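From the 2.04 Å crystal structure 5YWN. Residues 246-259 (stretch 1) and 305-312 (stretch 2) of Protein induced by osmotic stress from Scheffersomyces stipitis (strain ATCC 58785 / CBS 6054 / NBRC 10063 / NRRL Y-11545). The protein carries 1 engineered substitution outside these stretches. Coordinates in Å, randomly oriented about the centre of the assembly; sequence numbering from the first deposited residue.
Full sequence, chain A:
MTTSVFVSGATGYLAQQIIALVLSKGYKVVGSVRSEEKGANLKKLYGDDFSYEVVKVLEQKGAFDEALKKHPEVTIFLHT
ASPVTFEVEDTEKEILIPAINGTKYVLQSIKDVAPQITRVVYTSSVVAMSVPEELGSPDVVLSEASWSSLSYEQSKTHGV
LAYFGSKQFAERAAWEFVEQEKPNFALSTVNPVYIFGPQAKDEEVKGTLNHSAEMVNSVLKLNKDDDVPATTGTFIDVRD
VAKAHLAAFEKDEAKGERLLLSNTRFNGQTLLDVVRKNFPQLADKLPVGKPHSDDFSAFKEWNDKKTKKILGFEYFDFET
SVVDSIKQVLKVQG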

# COMPACT_ATOMS: atom_id res chain seq x y z
N LEU A 246 3.21 -6.93 -8.99
CA LEU A 246 3.70 -7.95 -9.85
C LEU A 246 3.84 -7.49 -11.28
O LEU A 246 4.87 -7.61 -11.84
CB LEU A 246 2.82 -9.16 -9.82
CG LEU A 246 3.32 -10.37 -10.55
CD1 LEU A 246 4.50 -10.92 -9.82
CD2 LEU A 246 2.23 -11.40 -10.66
N ALA A 247 2.82 -6.86 -11.79
CA ALA A 247 2.84 -6.27 -13.09
C ALA A 247 3.96 -5.25 -13.17
O ALA A 247 4.64 -5.17 -14.13
CB ALA A 247 1.54 -5.57 -13.37
N ALA A 248 4.15 -4.52 -12.11
CA ALA A 248 5.07 -3.41 -12.08
C ALA A 248 6.50 -3.81 -12.34
O ALA A 248 7.24 -3.03 -12.80
CB ALA A 248 4.96 -2.63 -10.80
N PHE A 249 6.87 -5.01 -11.92
CA PHE A 249 8.16 -5.57 -12.23
C PHE A 249 8.27 -6.58 -13.37
O PHE A 249 9.31 -6.75 -13.91
CB PHE A 249 8.91 -6.00 -10.99
CG PHE A 249 8.51 -7.32 -10.39
CD1 PHE A 249 9.04 -8.49 -10.84
CD2 PHE A 249 7.69 -7.38 -9.31
CE1 PHE A 249 8.69 -9.68 -10.26
CE2 PHE A 249 7.38 -8.55 -8.71
CZ PHE A 249 7.87 -9.70 -9.17
N GLU A 250 7.20 -7.32 -13.63
CA GLU A 250 7.12 -8.28 -14.71
C GLU A 250 7.01 -7.74 -16.11
O GLU A 250 7.57 -8.27 -16.98
CB GLU A 250 6.05 -9.33 -14.45
CG GLU A 250 6.33 -10.29 -13.32
CD GLU A 250 5.38 -11.49 -13.26
OE1 GLU A 250 5.79 -12.49 -12.75
OE2 GLU A 250 4.27 -11.42 -13.68
N LYS A 251 6.22 -6.70 -16.31
CA LYS A 251 5.91 -6.17 -17.63
C LYS A 251 6.88 -5.10 -18.14
O LYS A 251 7.18 -4.18 -17.46
CB LYS A 251 4.49 -5.61 -17.68
CG LYS A 251 3.40 -6.56 -17.28
CD LYS A 251 2.05 -5.92 -17.39
CE LYS A 251 0.91 -6.86 -17.08
NZ LYS A 251 0.71 -7.93 -18.06
N ASP A 252 7.27 -5.24 -19.38
CA ASP A 252 8.15 -4.30 -20.01
C ASP A 252 7.50 -2.91 -20.07
O ASP A 252 8.14 -1.96 -19.90
CB ASP A 252 8.53 -4.74 -21.41
CG ASP A 252 9.69 -5.74 -21.45
OD1 ASP A 252 10.38 -6.00 -20.46
OD2 ASP A 252 9.88 -6.27 -22.54
N GLU A 253 6.20 -2.88 -20.27
CA GLU A 253 5.39 -1.68 -20.39
C GLU A 253 5.40 -0.82 -19.13
O GLU A 253 5.14 0.31 -19.19
CB GLU A 253 3.96 -2.05 -20.69
CG GLU A 253 3.66 -2.72 -21.99
CD GLU A 253 3.78 -4.25 -21.99
OE1 GLU A 253 4.25 -4.87 -21.08
OE2 GLU A 253 3.42 -4.85 -22.99
N ALA A 254 5.63 -1.46 -18.00
CA ALA A 254 5.66 -0.83 -16.70
C ALA A 254 6.91 -0.02 -16.37
O ALA A 254 6.90 0.74 -15.47
CB ALA A 254 5.37 -1.81 -15.61
N LYS A 255 7.96 -0.19 -17.14
CA LYS A 255 9.18 0.49 -16.85
C LYS A 255 9.00 1.99 -16.97
O LYS A 255 8.55 2.48 -17.93
CB LYS A 255 10.28 0.01 -17.77
CG LYS A 255 10.79 -1.40 -17.54
CD LYS A 255 11.18 -2.05 -18.83
CE LYS A 255 12.64 -1.99 -19.10
NZ LYS A 255 13.04 -2.34 -20.50
N GLY A 256 9.39 2.68 -15.94
CA GLY A 256 9.31 4.11 -15.90
C GLY A 256 7.92 4.69 -15.76
O GLY A 256 7.73 5.81 -16.01
N GLU A 257 6.99 3.87 -15.34
CA GLU A 257 5.61 4.26 -15.14
C GLU A 257 5.20 4.44 -13.68
O GLU A 257 5.69 3.79 -12.82
CB GLU A 257 4.63 3.30 -15.83
CG GLU A 257 4.97 2.85 -17.22
CD GLU A 257 4.41 3.73 -18.29
OE1 GLU A 257 3.85 4.74 -17.97
OE2 GLU A 257 4.55 3.41 -19.47
N ARG A 258 4.25 5.34 -13.47
CA ARG A 258 3.45 5.44 -12.30
C ARG A 258 2.09 4.82 -12.54
O ARG A 258 1.44 5.06 -13.53
CB ARG A 258 3.26 6.86 -11.84
CG ARG A 258 4.46 7.72 -11.66
CD ARG A 258 4.02 9.14 -11.48
NE ARG A 258 3.75 9.52 -10.13
CZ ARG A 258 2.97 10.53 -9.80
NH1 ARG A 258 2.35 11.20 -10.71
NH2 ARG A 258 2.82 10.85 -8.57
N LEU A 259 1.68 4.00 -11.61
CA LEU A 259 0.43 3.31 -11.72
C LEU A 259 -0.58 3.76 -10.67
O LEU A 259 -0.37 3.59 -9.53
CB LEU A 259 0.67 1.84 -11.60
CG LEU A 259 1.62 1.26 -12.59
CD1 LEU A 259 1.85 -0.20 -12.30
CD2 LEU A 259 1.09 1.52 -13.95
N LYS A 305 -6.61 5.20 -17.26
CA LYS A 305 -6.69 4.41 -18.47
C LYS A 305 -5.39 3.74 -18.82
O LYS A 305 -5.37 2.59 -19.12
CB LYS A 305 -7.19 5.25 -19.65
CG LYS A 305 -8.65 5.64 -19.51
CD LYS A 305 -9.25 6.29 -20.74
CE LYS A 305 -8.40 7.38 -21.36
NZ LYS A 305 -8.17 8.58 -20.54
N LYS A 306 -4.30 4.44 -18.68
CA LYS A 306 -3.00 3.90 -18.94
C LYS A 306 -2.66 2.74 -17.98
O LYS A 306 -2.22 1.73 -18.39
CB LYS A 306 -1.96 5.01 -18.78
CG LYS A 306 -0.55 4.59 -19.11
CD LYS A 306 0.48 5.65 -18.86
CE LYS A 306 0.56 6.68 -19.96
NZ LYS A 306 1.88 7.33 -20.04
N THR A 307 -2.93 2.93 -16.71
CA THR A 307 -2.66 1.94 -15.72
C THR A 307 -3.45 0.67 -16.03
O THR A 307 -2.90 -0.37 -16.05
CB THR A 307 -2.93 2.47 -14.30
OG1 THR A 307 -1.97 3.46 -13.97
CG2 THR A 307 -2.90 1.41 -13.28
N LYS A 308 -4.72 0.80 -16.32
CA LYS A 308 -5.58 -0.34 -16.61
C LYS A 308 -5.12 -1.12 -17.82
O LYS A 308 -5.11 -2.31 -17.79
CB LYS A 308 -7.03 0.08 -16.78
CG LYS A 308 -7.75 0.52 -15.54
CD LYS A 308 -7.60 -0.47 -14.44
CE LYS A 308 -8.62 -1.59 -14.56
NZ LYS A 308 -9.97 -1.00 -14.51
N LYS A 309 -4.72 -0.42 -18.87
CA LYS A 309 -4.14 -1.03 -20.05
C LYS A 309 -2.85 -1.78 -19.74
O LYS A 309 -2.67 -2.82 -20.20
CB LYS A 309 -3.88 0.02 -21.10
CG LYS A 309 -3.25 -0.48 -22.38
CD LYS A 309 -4.22 -1.25 -23.21
CE LYS A 309 -3.94 -1.15 -24.69
NZ LYS A 309 -4.94 -1.92 -25.42
N ILE A 310 -1.97 -1.20 -18.97
CA ILE A 310 -0.78 -1.86 -18.58
C ILE A 310 -1.05 -3.09 -17.71
O ILE A 310 -0.53 -4.12 -17.94
CB ILE A 310 0.19 -0.90 -17.88
CG1 ILE A 310 0.75 0.10 -18.86
CG2 ILE A 310 1.36 -1.64 -17.26
CD1 ILE A 310 1.43 1.21 -18.20
N LEU A 311 -1.88 -2.94 -16.70
CA LEU A 311 -2.22 -4.05 -15.83
C LEU A 311 -2.95 -5.20 -16.51
O LEU A 311 -2.62 -6.30 -16.31
CB LEU A 311 -2.98 -3.59 -14.60
CG LEU A 311 -2.31 -2.68 -13.58
CD1 LEU A 311 -3.32 -2.37 -12.52
CD2 LEU A 311 -1.07 -3.31 -13.02
N GLY A 312 -3.95 -4.89 -17.30
CA GLY A 312 -4.68 -5.87 -18.06
C GLY A 312 -5.52 -6.88 -17.28
O GLY A 312 -5.77 -7.92 -17.76
O HOH W 1 3.03 5.03 -21.15

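Ile 310 lies at the centre of the contact and has the largest area covered by the other stretch, although its CA-to-CB bond points sideways. With chi1 m and chi2 t, its branches reach across: CG2 lies 4.3 Å from Ala 254 CB, and CD1 lies 4.3 Å from Leu 259 CD2 and 3.9 Å from the backbone atom Glu 253 O. Leu 311, the next residue on the same helix, extends the apolar patch. Its CD2 packs 3.5 Å from Ala 247 CB and 4.3 Å from Leu 259 CD1, so Leu 259 touches both residues. Here the two helices come close, with Ala 247 CA and Leu 311 CA 6.2 Å apart, and Ala 247 points its CB toward the other stretch.

The helix of stretch 2 thus packs against three successive elements of stretch 1: the end of a helix, a 3-10 segment and the start of a strand. A type II turn from Ala 254 to Glu 257, closed by Glu 257 N donating to Ala 254 O (3.1 Å), links the last two; Gly 256 takes the positive phi in it. No hydrogen bond directly joins the stretches. Even Thr 307, whose OG1 sits 3.3 Å from Leu 259 CA, makes its hydrogen bond to a residue just outside them.

Farther out, Lys 251 lays its aliphatic chain over the helix end, with CD 3.2 Å from Ile 310 O and CE 3.7 Å from Leu 311 O; the helix stops there, as Gly 312 turns to positive phi. At the polar edge, Glu 257 faces Lys 306. The salt bridge from Glu 257 OE1 to Lys 306 NZ is long, at 3.9 Å, but water 1 reinforces it, donating to Glu 257 OE2 and accepting from Lys 306 NZ, both at 2.8 Å.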